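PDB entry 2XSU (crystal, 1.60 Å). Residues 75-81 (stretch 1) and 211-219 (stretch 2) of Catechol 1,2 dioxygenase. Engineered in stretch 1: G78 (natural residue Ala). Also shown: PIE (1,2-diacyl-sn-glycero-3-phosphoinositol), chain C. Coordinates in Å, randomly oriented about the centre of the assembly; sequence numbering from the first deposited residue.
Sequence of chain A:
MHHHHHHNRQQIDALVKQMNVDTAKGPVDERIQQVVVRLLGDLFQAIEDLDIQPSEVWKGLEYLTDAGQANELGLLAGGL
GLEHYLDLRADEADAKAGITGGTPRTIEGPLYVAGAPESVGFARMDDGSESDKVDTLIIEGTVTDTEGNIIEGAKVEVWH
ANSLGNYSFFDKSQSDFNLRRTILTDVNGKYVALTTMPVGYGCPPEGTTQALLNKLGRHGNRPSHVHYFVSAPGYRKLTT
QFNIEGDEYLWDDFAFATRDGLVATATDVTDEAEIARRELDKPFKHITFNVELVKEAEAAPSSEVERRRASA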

# COMPACT_ATOMS: atom_id res chain seq x y z
N LEU A 75 1.78 7.61 8.69
CA LEU A 75 0.79 8.53 9.18
C LEU A 75 -0.60 7.87 9.23
O LEU A 75 -1.36 8.04 10.20
N LEU A 76 -0.95 7.12 8.18
CA LEU A 76 -2.23 6.42 8.11
C LEU A 76 -2.34 5.34 9.19
O LEU A 76 -3.41 5.16 9.77
N ALA A 77 -1.22 4.65 9.46
CA ALA A 77 -1.20 3.67 10.56
C ALA A 77 -1.53 4.32 11.89
O ALA A 77 -2.25 3.74 12.74
N GLY A 78 -1.02 5.53 12.10
CA GLY A 78 -1.38 6.29 13.30
C GLY A 78 -2.85 6.67 13.30
O GLY A 78 -3.57 6.36 14.25
N GLY A 79 -3.32 7.30 12.21
CA GLY A 79 -4.71 7.76 12.16
C GLY A 79 -5.81 6.71 12.26
O GLY A 79 -6.85 6.97 12.85
N LEU A 80 -5.58 5.52 11.68
CA LEU A 80 -6.60 4.47 11.74
C LEU A 80 -6.57 3.76 13.09
O LEU A 80 -7.47 2.98 13.41
N GLY A 81 -5.52 4.02 13.87
CA GLY A 81 -5.38 3.42 15.19
C GLY A 81 -4.60 2.10 15.23
O GLY A 81 -4.46 1.50 16.31
N ALA A 211 -7.32 13.02 3.08
CA ALA A 211 -8.37 12.68 2.13
C ALA A 211 -9.27 11.57 2.67
O ALA A 211 -10.51 11.63 2.55
N LEU A 212 -8.67 10.52 3.24
CA LEU A 212 -9.45 9.43 3.75
C LEU A 212 -10.18 9.84 5.04
O LEU A 212 -11.38 9.56 5.22
N LEU A 213 -9.48 10.56 5.94
CA LEU A 213 -10.15 11.06 7.15
C LEU A 213 -11.37 11.92 6.81
O LEU A 213 -12.41 11.81 7.46
N ASN A 214 -11.27 12.74 5.78
CA ASN A 214 -12.44 13.50 5.33
C ASN A 214 -13.65 12.64 4.99
O ASN A 214 -14.77 12.99 5.39
N LYS A 215 -13.42 11.51 4.29
CA LYS A 215 -14.49 10.56 3.96
C LYS A 215 -15.09 9.91 5.21
O LYS A 215 -16.27 9.52 5.21
N LEU A 216 -14.29 9.82 6.28
CA LEU A 216 -14.68 9.26 7.56
C LEU A 216 -15.29 10.32 8.50
O LEU A 216 -15.69 9.99 9.60
N GLY A 217 -15.37 11.56 8.03
CA GLY A 217 -15.87 12.66 8.89
C GLY A 217 -14.97 13.00 10.05
O GLY A 217 -15.42 13.58 11.04
N ARG A 218 -13.67 12.72 9.91
CA ARG A 218 -12.71 12.85 11.01
C ARG A 218 -11.67 13.97 10.79
O ARG A 218 -11.24 14.24 9.67
N HIS A 219 -11.27 14.62 11.89
CA HIS A 219 -10.15 15.53 11.86
C HIS A 219 -8.80 14.76 11.89
O HIS A 219 -8.74 13.58 12.30

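The apolar centre of the contact is a small leucine cluster. L212 points toward stretch 1 in a t,p rotamer (chi1 176°, chi2 59°), and its CD2 lies 3.9 Å from L76 CD1 and 4.4 Å from L80 CD2. L76 shares the t,p conformation; its CA-to-CB bond runs sideways, yet its end comes nearer, bringing CD1 to L212. The end of L80 also comes nearer, in an m,t rotamer, and its CD2 also reaches L216 CD1 at 4.4 Å. L216, again m,t, points toward stretch 1. These distances indicate van der Waals packing, loose around L80.

The bound lipid PIE borders this cluster: its C46 is 3.8 Å from L76 CD2, its C43 is 3.8 Å from L80 CD1, and its O32 is 4.0 Å from L212 CD1. Farther out, K215 NZ donates a hydrogen bond to PIE O22 (2.8 Å).

At the polar edge, R218 points toward stretch 1 with chi1 m, chi2 t and chi3 p. Its guanidinium forks onto one carbonyl: R218 NH1 donates to G79 O at 2.8 Å (149° at hydrogen) and R218 NH2 to the same G79 O at 3.0 Å (140°). That oxygen lies near the guanidinium plane, a position consistent with donation from both nitrogens.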

# COMPACT_ATOMS: atom_id res chain seq x y z
CB LEU A 75 0.79 9.78 8.30
CG LEU A 75 0.20 11.05 8.83
CD1 LEU A 75 0.85 11.42 10.17
CD2 LEU A 75 0.49 12.17 7.77
CB LEU A 76 -2.40 5.78 6.73
CG LEU A 76 -3.79 5.12 6.51
CD1 LEU A 76 -4.90 6.15 6.58
CD2 LEU A 76 -3.76 4.44 5.16
CB ALA A 77 0.16 2.95 10.61
CB LEU A 80 -6.41 3.46 10.59
CG LEU A 80 -6.58 4.08 9.19
CD1 LEU A 80 -6.42 2.97 8.17
CD2 LEU A 80 -7.91 4.80 8.98
CB ALA A 211 -7.77 12.28 0.78
CB LEU A 212 -8.57 8.18 3.95
CG LEU A 212 -9.28 6.98 4.59
CD1 LEU A 212 -10.49 6.49 3.75
CD2 LEU A 212 -8.28 5.83 4.71
CB LEU A 213 -9.17 11.83 8.03
CG LEU A 213 -8.03 11.05 8.69
CD1 LEU A 213 -6.97 12.03 9.27
CD2 LEU A 213 -8.54 10.07 9.77
CB ASN A 214 -12.08 14.42 4.15
CG ASN A 214 -11.21 15.59 4.55
OD1 ASN A 214 -11.06 15.90 5.73
ND2 ASN A 214 -10.61 16.24 3.56
CB LYS A 215 -13.98 9.49 3.00
CG LYS A 215 -13.52 10.02 1.64
CD LYS A 215 -14.71 10.43 0.78
CE LYS A 215 -14.25 10.99 -0.57
NZ LYS A 215 -15.39 11.17 -1.51
CB LEU A 216 -13.48 8.56 8.22
CG LEU A 216 -12.94 7.34 7.45
CD1 LEU A 216 -11.74 6.77 8.18
CD2 LEU A 216 -14.02 6.26 7.34
CB ARG A 218 -11.96 11.52 11.23
CG ARG A 218 -12.78 10.42 11.86
CD ARG A 218 -11.95 9.12 12.09
NE ARG A 218 -10.78 9.46 12.89
CZ ARG A 218 -9.65 8.74 12.94
NH1 ARG A 218 -9.53 7.60 12.27
NH2 ARG A 218 -8.64 9.21 13.65
CB HIS A 219 -10.27 16.55 13.02
CG HIS A 219 -9.86 16.02 14.37
ND1 HIS A 219 -8.54 15.85 14.73
CD2 HIS A 219 -10.60 15.64 15.44
CE1 HIS A 219 -8.48 15.35 15.96
NE2 HIS A 219 -9.72 15.22 16.41
P PIE C . -9.77 10.39 -2.37
O11 PIE C . -10.81 10.49 -3.39
O12 PIE C . -10.06 9.15 -1.28
O13 PIE C . -10.00 11.83 -1.43
O14 PIE C . -8.35 10.55 -2.72
C1 PIE C . -12.02 9.86 -2.67
C2 PIE C . -11.92 8.41 -3.19
C3 PIE C . -11.79 7.54 -1.93
O31 PIE C . -10.95 6.38 -2.11
O32 PIE C . -9.83 6.49 -0.17
C31 PIE C . -10.58 5.85 -0.91
C32 PIE C . -11.09 4.47 -0.50
C33 PIE C . -9.93 3.50 -0.31
C34 PIE C . -9.60 3.31 1.17
C35 PIE C . -9.24 1.85 1.45
C36 PIE C . -8.07 1.74 2.42
C37 PIE C . -8.56 1.47 3.83
C38 PIE C . -7.52 0.70 4.64
C39 PIE C . -8.14 -0.10 5.60
C40 PIE C . -7.52 -1.22 6.17
C41 PIE C . -6.24 -1.63 5.83
C42 PIE C . -5.25 -1.32 6.96
O21 PIE C . -13.04 7.98 -4.07
O22 PIE C . -14.85 8.95 -3.09
C21 PIE C . -14.32 7.94 -3.56
C22 PIE C . -15.18 6.67 -3.64
C23 PIE C . -14.48 5.32 -3.49
C24 PIE C . -15.49 4.17 -3.61
C25 PIE C . -15.52 3.29 -2.36
C26 PIE C . -14.24 2.46 -2.26
C27 PIE C . -14.29 1.51 -1.07
C28 PIE C . -12.88 1.07 -0.66
C29 PIE C . -12.50 -0.25 -1.33
C47 PIE C . -11.22 -0.84 -0.75
C48 PIE C . -10.86 -2.14 -1.48
C49 PIE C . -9.95 -3.02 -0.63
C50 PIE C . -8.85 -3.69 -1.46
C51 PIE C . -7.52 -2.93 -1.39
C1' PIE C . -6.23 13.04 -4.43
C2' PIE C . -6.71 12.84 -5.83
C3' PIE C . -8.24 12.64 -5.80
C4' PIE C . -8.63 11.52 -4.92
C5' PIE C . -8.08 11.70 -3.50
C6' PIE C . -6.53 11.83 -3.55
O1' PIE C . -4.80 13.16 -4.42
O2' PIE C . -6.43 13.95 -6.67
O3' PIE C . -8.74 12.42 -7.13
O4' PIE C . -9.24 10.29 -5.24
O6' PIE C . -6.04 12.07 -2.22
C52 PIE C . -7.02 -2.70 0.05
C53 PIE C . -6.27 -3.92 0.59
C54 PIE C . -4.95 -4.15 -0.16
C55 PIE C . -3.83 -4.54 0.81
C43 PIE C . -4.54 0.03 6.75
C44 PIE C . -3.03 -0.07 6.96
C45 PIE C . -2.54 1.06 7.86
C46 PIE C . -1.59 1.98 7.09